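Local structure of probable transcriptional regulatory protein, Rv1404 (Mycobacterium tuberculosis, 2NYX) at residues I36-E41 against T117-T122; L51-N56 against A66-V71. The protein probably binds DNA as a dimeric transcription factor of the MarR family. All blocks are in the same frame, centred on the assembly; numbering follows the deposited sequence.

Interaction 1. Residues I36-E41 against T117-T122; sequences IAQVDE and TEHRRT
R120, on helix 107-128, reaches I36 on helix 26-39 with NH2, one of the two terminal nitrogens of its guanidinium. From CB the chain leaves with CG anti to the backbone N (chi1 -171°) and runs straight on through CD, until a bend at chi3 (-54°) swings the guanidinium over to helix 26-39. There NE donates to the hydroxyl of S35, just ahead of I36, and NH1 bonds S25 OG of the second subunit. NH2, which also has a polar partner just beyond the segments, ends 3.7 Å from CG1 of I36 and 4.1 Å from its CD1, so the isoleucine lies against the edge of the guanidinium, and the two side chains run alongside each other in the same direction. With NE and NH1 held by serines of different chains, the rotation of the flat group is probably largely fixed.

Nearer the solvent, the amide of Q38 crosses H119: OE1 comes to 3.4 Å from H119 CB, with amide and imidazole planes 39° apart and no hydrogen bond between them. The ring's ND1 turns back to Q115 O of its own helix, and V39 CG2 lies oblique to the ring, 4.3 Å from H119 ND1. The contact joins helix 26-39 to the middle of helix 107-128 at the subunit interface, consistent with the helical dimerisation region of MarR-family proteins; I36 also packs on I45 and F48 of helix 45-57.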
loop_
_atom_site.group_PDB
_atom_site.type_symbol
_atom_site.label_atom_id
_atom_site.label_comp_id
_atom_site.label_asym_id
_atom_site.label_seq_id
_atom_site.Cartn_x
_atom_site.Cartn_y
_atom_site.Cartn_z
ATOM N N ILE B 36 7.930 -0.655 -4.359
ATOM C CA ILE B 36 7.392 -0.145 -5.607
ATOM C C ILE B 36 8.207 1.058 -6.063
ATOM O O ILE B 36 8.644 1.128 -7.210
ATOM C CB ILE B 36 5.926 0.290 -5.448
ATOM C CG1 ILE B 36 5.077 -0.869 -4.925
ATOM C CG2 ILE B 36 5.390 0.805 -6.780
ATOM C CD1 ILE B 36 3.654 -0.478 -4.513
ATOM N N ALA B 37 8.416 1.994 -5.139
ATOM C CA ALA B 37 9.085 3.251 -5.426
ATOM C C ALA B 37 10.532 3.054 -5.846
ATOM O O ALA B 37 11.083 3.902 -6.551
ATOM C CB ALA B 37 9.003 4.163 -4.226
ATOM N N GLN B 38 11.146 1.943 -5.432
ATOM C CA GLN B 38 12.562 1.696 -5.726
ATOM C C GLN B 38 12.804 1.187 -7.146
ATOM O O GLN B 38 13.915 1.269 -7.655
ATOM C CB GLN B 38 13.227 0.794 -4.666
ATOM C CG GLN B 38 12.987 -0.726 -4.792
ATOM C CD GLN B 38 13.662 -1.547 -3.665
ATOM O OE1 GLN B 38 12.992 -2.304 -2.940
ATOM N NE2 GLN B 38 14.984 -1.393 -3.516
ATOM N N VAL B 39 11.762 0.676 -7.790
ATOM C CA VAL B 39 11.884 0.159 -9.153
ATOM C C VAL B 39 11.487 1.218 -10.174
ATOM O O VAL B 39 12.222 1.474 -11.123
ATOM C CB VAL B 39 11.081 -1.146 -9.344
ATOM C CG1 VAL B 39 11.067 -1.569 -10.810
ATOM C CG2 VAL B 39 11.674 -2.252 -8.477
ATOM N N ASP B 40 10.317 1.822 -9.985
ATOM C CA ASP B 40 9.932 2.993 -10.761
ATOM C C ASP B 40 9.468 4.082 -9.816
ATOM O O ASP B 40 8.496 3.906 -9.091
ATOM C CB ASP B 40 8.856 2.668 -11.810
ATOM C CG ASP B 40 8.701 3.779 -12.861
ATOM O OD1 ASP B 40 8.928 4.972 -12.539
ATOM O OD2 ASP B 40 8.351 3.459 -14.018
ATOM N N GLU B 41 10.186 5.201 -9.841
ATOM C CA GLU B 41 9.925 6.362 -8.991
ATOM C C GLU B 41 8.532 6.937 -9.206
ATOM O O GLU B 41 7.949 7.510 -8.284
ATOM C CB GLU B 41 10.936 7.473 -9.297
ATOM C CG GLU B 41 12.394 7.045 -9.384
ATOM C CD GLU B 41 13.148 7.814 -10.450
ATOM O OE1 GLU B 41 14.196 8.422 -10.142
ATOM O OE2 GLU B 41 12.684 7.820 -11.608
ATOM N N THR B 117 8.413 -7.345 -6.436
ATOM C CA THR B 117 8.122 -8.495 -5.573
ATOM C C THR B 117 9.384 -9.096 -4.967
ATOM O O THR B 117 9.421 -9.342 -3.764
ATOM C CB THR B 117 7.282 -9.576 -6.297
ATOM O OG1 THR B 117 6.126 -8.960 -6.867
ATOM C CG2 THR B 117 6.822 -10.664 -5.328
ATOM N N GLU B 118 10.413 -9.308 -5.782
ATOM C CA GLU B 118 11.639 -9.949 -5.302
ATOM C C GLU B 118 12.345 -9.065 -4.277
ATOM O O GLU B 118 12.846 -9.567 -3.278
ATOM C CB GLU B 118 12.564 -10.398 -6.459
ATOM C CG GLU B 118 13.745 -9.467 -6.799
ATOM C CD GLU B 118 15.096 -9.926 -6.214
ATOM O OE1 GLU B 118 15.471 -9.469 -5.100
ATOM O OE2 GLU B 118 15.796 -10.733 -6.879
ATOM N N HIS B 119 12.334 -7.754 -4.504
ATOM C CA HIS B 119 12.960 -6.800 -3.591
ATOM C C HIS B 119 12.257 -6.693 -2.241
ATOM O O HIS B 119 12.915 -6.571 -1.198
ATOM C CB HIS B 119 13.092 -5.425 -4.245
ATOM C CG HIS B 119 14.197 -5.354 -5.254
ATOM N ND1 HIS B 119 13.966 -5.317 -6.613
ATOM C CD2 HIS B 119 15.543 -5.344 -5.101
ATOM C CE1 HIS B 119 15.120 -5.273 -7.251
ATOM N NE2 HIS B 119 16.093 -5.287 -6.357
ATOM N N ARG B 120 10.929 -6.750 -2.266
ATOM C CA ARG B 120 10.146 -6.720 -1.053
ATOM C C ARG B 120 10.354 -8.008 -0.258
ATOM O O ARG B 120 10.451 -7.976 0.977
ATOM C CB ARG B 120 8.664 -6.506 -1.366
ATOM C CG ARG B 120 7.792 -6.243 -0.137
ATOM C CD ARG B 120 6.322 -6.204 -0.496
ATOM N NE ARG B 120 6.085 -5.238 -1.563
ATOM C CZ ARG B 120 4.940 -5.080 -2.217
ATOM N NH1 ARG B 120 3.881 -5.822 -1.925
ATOM N NH2 ARG B 120 4.861 -4.161 -3.166
ATOM N N ARG B 121 10.427 -9.138 -0.957
ATOM C CA ARG B 121 10.678 -10.402 -0.288
ATOM C C ARG B 121 12.024 -10.389 0.437
ATOM O O ARG B 121 12.128 -10.909 1.544
ATOM C CB ARG B 121 10.611 -11.579 -1.258
ATOM C CG ARG B 121 10.412 -12.892 -0.543
ATOM C CD ARG B 121 10.762 -14.091 -1.382
ATOM N NE ARG B 121 10.490 -15.330 -0.644
ATOM C CZ ARG B 121 11.352 -15.936 0.170
ATOM N NH1 ARG B 121 12.559 -15.428 0.368
ATOM N NH2 ARG B 121 11.005 -17.056 0.787
ATOM N N THR B 122 13.040 -9.788 -0.180
ATOM C CA THR B 122 14.369 -9.693 0.427
ATOM C C THR B 122 14.335 -8.870 1.720
ATOM O O THR B 122 15.002 -9.225 2.693
ATOM C CB THR B 122 15.433 -9.139 -0.565
ATOM O OG1 THR B 122 15.379 -9.867 -1.793
ATOM C CG2 THR B 122 16.839 -9.276 -0.003
#

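Interaction 2. Residues L51-N56 against A66-V71; sequences LVILSN and ATLLGV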
loop_
_atom_site.group_PDB
_atom_site.type_symbol
_atom_site.label_atom_id
_atom_site.label_comp_id
_atom_site.label_asym_id
_atom_site.label_seq_id
_atom_site.Cartn_x
_atom_site.Cartn_y
_atom_site.Cartn_z
ATOM N N LEU B 51 -1.145 -3.671 -12.180
ATOM C CA LEU B 51 -0.188 -4.596 -12.791
ATOM C C LEU B 51 -0.257 -5.982 -12.156
ATOM O O LEU B 51 -0.207 -6.977 -12.858
ATOM C CB LEU B 51 1.239 -4.043 -12.736
ATOM C CG LEU B 51 1.541 -2.689 -13.380
ATOM C CD1 LEU B 51 3.005 -2.394 -13.260
ATOM C CD2 LEU B 51 1.124 -2.676 -14.820
ATOM N N VAL B 52 -0.403 -6.037 -10.836
ATOM C CA VAL B 52 -0.472 -7.303 -10.122
ATOM C C VAL B 52 -1.744 -8.049 -10.473
ATOM O O VAL B 52 -1.720 -9.265 -10.691
ATOM C CB VAL B 52 -0.359 -7.114 -8.588
ATOM C CG1 VAL B 52 -0.572 -8.444 -7.863
ATOM C CG2 VAL B 52 0.998 -6.517 -8.241
ATOM N N ILE B 53 -2.853 -7.322 -10.543
ATOM C CA ILE B 53 -4.117 -7.923 -10.965
ATOM C C ILE B 53 -3.955 -8.532 -12.359
ATOM O O ILE B 53 -4.434 -9.643 -12.619
ATOM C CB ILE B 53 -5.284 -6.917 -10.897
ATOM C CG1 ILE B 53 -5.392 -6.343 -9.482
ATOM C CG2 ILE B 53 -6.597 -7.587 -11.262
ATOM C CD1 ILE B 53 -6.600 -5.456 -9.249
ATOM N N LEU B 54 -3.234 -7.836 -13.234
ATOM C CA LEU B 54 -3.040 -8.335 -14.595
ATOM C C LEU B 54 -2.157 -9.590 -14.684
ATOM O O LEU B 54 -2.419 -10.468 -15.521
ATOM C CB LEU B 54 -2.610 -7.225 -15.569
ATOM C CG LEU B 54 -3.730 -6.239 -15.934
ATOM C CD1 LEU B 54 -3.218 -5.119 -16.820
ATOM C CD2 LEU B 54 -4.906 -6.943 -16.609
ATOM N N SER B 55 -1.154 -9.701 -13.811
ATOM C CA SER B 55 -0.341 -10.925 -13.793
ATOM C C SER B 55 -1.109 -12.108 -13.214
ATOM O O SER B 55 -0.932 -13.245 -13.662
ATOM C CB SER B 55 0.985 -10.728 -13.064
ATOM O OG SER B 55 0.780 -10.676 -11.678
ATOM N N ASN B 56 -1.979 -11.829 -12.242
ATOM C CA ASN B 56 -2.877 -12.836 -11.667
ATOM C C ASN B 56 -4.103 -13.210 -12.491
ATOM O O ASN B 56 -4.516 -14.365 -12.478
ATOM C CB ASN B 56 -3.338 -12.399 -10.280
ATOM C CG ASN B 56 -2.248 -12.498 -9.258
ATOM O OD1 ASN B 56 -1.270 -13.220 -9.454
ATOM N ND2 ASN B 56 -2.399 -11.772 -8.157
ATOM N N ALA B 66 -11.654 -2.551 -13.054
ATOM C CA ALA B 66 -12.197 -1.584 -12.103
ATOM C C ALA B 66 -12.842 -2.237 -10.887
ATOM O O ALA B 66 -12.758 -1.706 -9.778
ATOM C CB ALA B 66 -13.203 -0.674 -12.790
ATOM N N THR B 67 -13.491 -3.378 -11.102
ATOM C CA THR B 67 -14.187 -4.075 -10.027
ATOM C C THR B 67 -13.187 -4.731 -9.101
ATOM O O THR B 67 -13.330 -4.646 -7.879
ATOM C CB THR B 67 -15.201 -5.098 -10.573
ATOM O OG1 THR B 67 -16.133 -4.414 -11.414
ATOM C CG2 THR B 67 -15.961 -5.763 -9.448
ATOM N N LEU B 68 -12.169 -5.361 -9.688
ATOM C CA LEU B 68 -11.103 -6.006 -8.930
ATOM C C LEU B 68 -10.241 -4.981 -8.209
ATOM O O LEU B 68 -9.827 -5.207 -7.075
ATOM C CB LEU B 68 -10.251 -6.890 -9.824
ATOM C CG LEU B 68 -10.867 -8.182 -10.365
ATOM C CD1 LEU B 68 -9.930 -8.810 -11.379
ATOM C CD2 LEU B 68 -11.212 -9.185 -9.265
ATOM N N LEU B 69 -10.000 -3.839 -8.847
ATOM C CA LEU B 69 -9.313 -2.728 -8.191
ATOM C C LEU B 69 -10.107 -2.096 -7.047
ATOM O O LEU B 69 -9.511 -1.606 -6.090
ATOM C CB LEU B 69 -8.949 -1.639 -9.191
ATOM C CG LEU B 69 -7.552 -1.732 -9.786
ATOM C CD1 LEU B 69 -7.542 -0.986 -11.111
ATOM C CD2 LEU B 69 -6.492 -1.168 -8.844
ATOM N N GLY B 70 -11.437 -2.106 -7.158
ATOM C CA GLY B 70 -12.309 -1.378 -6.240
ATOM C C GLY B 70 -12.204 0.119 -6.477
ATOM O O GLY B 70 -12.298 0.915 -5.546
ATOM N N VAL B 71 -11.983 0.488 -7.734
ATOM C CA VAL B 71 -11.831 1.878 -8.164
ATOM C C VAL B 71 -12.912 2.204 -9.199
ATOM O O VAL B 71 -13.386 1.315 -9.905
ATOM C CB VAL B 71 -10.408 2.121 -8.752
ATOM C CG1 VAL B 71 -10.275 3.503 -9.387
ATOM C CG2 VAL B 71 -9.360 1.938 -7.675
#
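I53 of helix 45-57 meets both L68 and L69 at the end of helix 62-69, and its two branches divide the work. The longer branch, carried by CG1 beside the backbone N (chi1 -56°) and extended beyond it, pushes CD1 up to the backbone of the second helix, 3.8 Å from both L69 N and L68 C. The same methyl lies 3.9 Å from L69 CG, so it sits where the two leucine side chains diverge from the main chain. I53 and L69 are both buried, their side chains meeting through carbon alone, and L69 extends this part to T76 of helix 73-85 and to R49 and T50 of helix 45-57.

Helices 62-69 and 73-85 form the helix-turn-helix of the MarR-type winged domain, the second being probably the recognition helix, and helix 45-57 packs against helix 62-69 through I53. The turn starts at G70, which with positive phi (71°) is the C' residue of a Schellman motif: V71 N bonds A66 O at 3.1 Å, and G70 N makes a weak bond to T67 O.

The shorter branch serves the solvent side. I53 CG2 touches L68 CD1 at 3.6 Å, with L68 CB 4.0 Å away, a close meeting even though L68 lies at the exposed rim; its side chain crosses that of the isoleucine at a slant and also rests on H57, at the C-terminal end of helix 45-57.

How the interactions relate
Interaction 2 is the more deeply buried of the two, a small apolar contact within the winged-helix domain, whereas interaction 1 is partly buried and mixes two aliphatic residues with an arginine, an amide and an imidazole at the join between helices 26-39 and 107-128. Neither pair of segments is linked by a hydrogen bond. Their centres lie about 19 Å apart and they do not touch, but helix 45-57 connects them: it supplies I53 to interaction 2 and packs with F48 against I36 and R120 of interaction 1. Both also border the second subunit, where R121 forms salt bridges with D15 and D19 of that chain, and G70 O accepts a hydrogen bond from its H34.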